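Local coordinates for conserved protein (Methanothermobacter thermautotrophicus, PDB 3BEY), which is of unknown function but belongs to the carboxymuconolactone decarboxylase family of AhpD-like proteins and may have peroxiredoxin activity, at residues A43-A47 with A74-A78. Sequence-based numbering, arbitrary orientation.
Sequences ACSVA and AAAVA
Two helical segments, 43-47 from the C-terminal end of helix 34-47 and 74-78 from within helix 68-90, run in the same general direction, their N-to-C axes crossing at -38° and approaching to 8.0 Å. Such closeness is possible because mostly alanines meet: the CA atoms of Ala43 and Ala75 are 4.7 Å apart, those of Ala47 and Ala78 4.9 Å. Ala43 starts the interface, its CB 3.2 Å from Ala74 O and 3.9 Å from Ala74 CB. Its carbonyl O, while accepting the intrahelical hydrogen bond from Ala47 N (3.0 Å), also lies 3.2 Å from Ala78 CB, so methyls press on backbone in both directions. Cys44 points away and packs on Ala43 of the second subunit; Ser45 turns sideways and touches Cys53 and His57 of helix 51-62. About one turn past Ala43, Val46 (chi1 t) points toward the partner helix and bridges two residues: CG1 lies 3.9 Å from Ala78 CB, and CG1 and CG2 are each 4.1 Å from Ala75 CB. Ala47 completes the set, with its CB 3.9 Å and its N 3.8 Å from Ala78 CB. The methyl of Ala78 is thus held among Ala43, Val46 and Ala47. All six touching residues are buried, and 227 Å² is covered. This tight, alanine-rich crossing joins two helices of the all-helical AhpD-like fold, beside helix 51-62, whose N-terminal end is tied by the Cys50-Cys53 disulfide.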
loop_
_atom_site.group_PDB
_atom_site.type_symbol
_atom_site.label_atom_id
_atom_site.label_comp_id
_atom_site.label_asym_id
_atom_site.label_seq_id
_atom_site.Cartn_x
_atom_site.Cartn_y
_atom_site.Cartn_z
ATOM N N ALA D 43 -9.400 11.593 -5.745
ATOM C CA ALA D 43 -7.988 11.382 -6.040
ATOM C C ALA D 43 -7.303 10.488 -5.001
ATOM O O ALA D 43 -6.477 9.649 -5.356
ATOM C CB ALA D 43 -7.276 12.714 -6.142
ATOM N N CYS D 44 -7.642 10.666 -3.726
ATOM C CA CYS D 44 -7.061 9.849 -2.660
ATOM C C CYS D 44 -7.556 8.407 -2.716
ATOM O O CYS D 44 -6.810 7.473 -2.407
ATOM C CB CYS D 44 -7.390 10.439 -1.291
ATOM S SG CYS D 44 -6.309 11.782 -0.803
ATOM N N SER D 45 -8.819 8.231 -3.101
ATOM C CA SER D 45 -9.407 6.896 -3.225
ATOM C C SER D 45 -8.633 6.127 -4.276
ATOM O O SER D 45 -8.397 4.927 -4.135
ATOM C CB SER D 45 -10.871 6.976 -3.670
ATOM O OG SER D 45 -11.651 7.686 -2.728
ATOM N N VAL D 46 -8.249 6.846 -5.330
ATOM C CA VAL D 46 -7.511 6.274 -6.441
ATOM C C VAL D 46 -6.069 5.949 -6.048
ATOM O O VAL D 46 -5.561 4.880 -6.388
ATOM C CB VAL D 46 -7.525 7.243 -7.659
ATOM C CG1 VAL D 46 -6.530 6.792 -8.732
ATOM C CG2 VAL D 46 -8.931 7.289 -8.246
ATOM N N ALA D 47 -5.427 6.873 -5.333
ATOM C CA ALA D 47 -4.045 6.714 -4.895
ATOM C C ALA D 47 -3.902 5.513 -3.973
ATOM O O ALA D 47 -2.901 4.804 -4.007
ATOM C CB ALA D 47 -3.579 7.971 -4.180
ATOM N N ALA D 74 -8.046 14.622 -11.372
ATOM C CA ALA D 74 -7.776 14.387 -9.965
ATOM C C ALA D 74 -7.060 13.051 -9.848
ATOM O O ALA D 74 -6.084 12.924 -9.119
ATOM C CB ALA D 74 -9.081 14.353 -9.175
ATOM N N ALA D 75 -7.553 12.053 -10.574
ATOM C CA ALA D 75 -6.943 10.727 -10.555
ATOM C C ALA D 75 -5.545 10.791 -11.154
ATOM O O ALA D 75 -4.600 10.214 -10.613
ATOM C CB ALA D 75 -7.801 9.733 -11.342
ATOM N N ALA D 76 -5.428 11.491 -12.278
ATOM C CA ALA D 76 -4.155 11.653 -12.967
ATOM C C ALA D 76 -3.063 12.141 -12.013
ATOM O O ALA D 76 -1.902 11.744 -12.133
ATOM C CB ALA D 76 -4.310 12.631 -14.117
ATOM N N VAL D 77 -3.435 13.009 -11.078
ATOM C CA VAL D 77 -2.473 13.520 -10.111
ATOM C C VAL D 77 -2.130 12.407 -9.114
ATOM O O VAL D 77 -0.998 12.324 -8.627
ATOM C CB VAL D 77 -3.036 14.750 -9.348
ATOM C CG1 VAL D 77 -2.039 15.213 -8.289
ATOM C CG2 VAL D 77 -3.318 15.884 -10.327
ATOM N N ALA D 78 -3.110 11.557 -8.810
ATOM C CA ALA D 78 -2.878 10.453 -7.893
ATOM C C ALA D 78 -1.849 9.528 -8.532
ATOM O O ALA D 78 -0.950 9.025 -7.860
ATOM C CB ALA D 78 -4.177 9.684 -7.628
#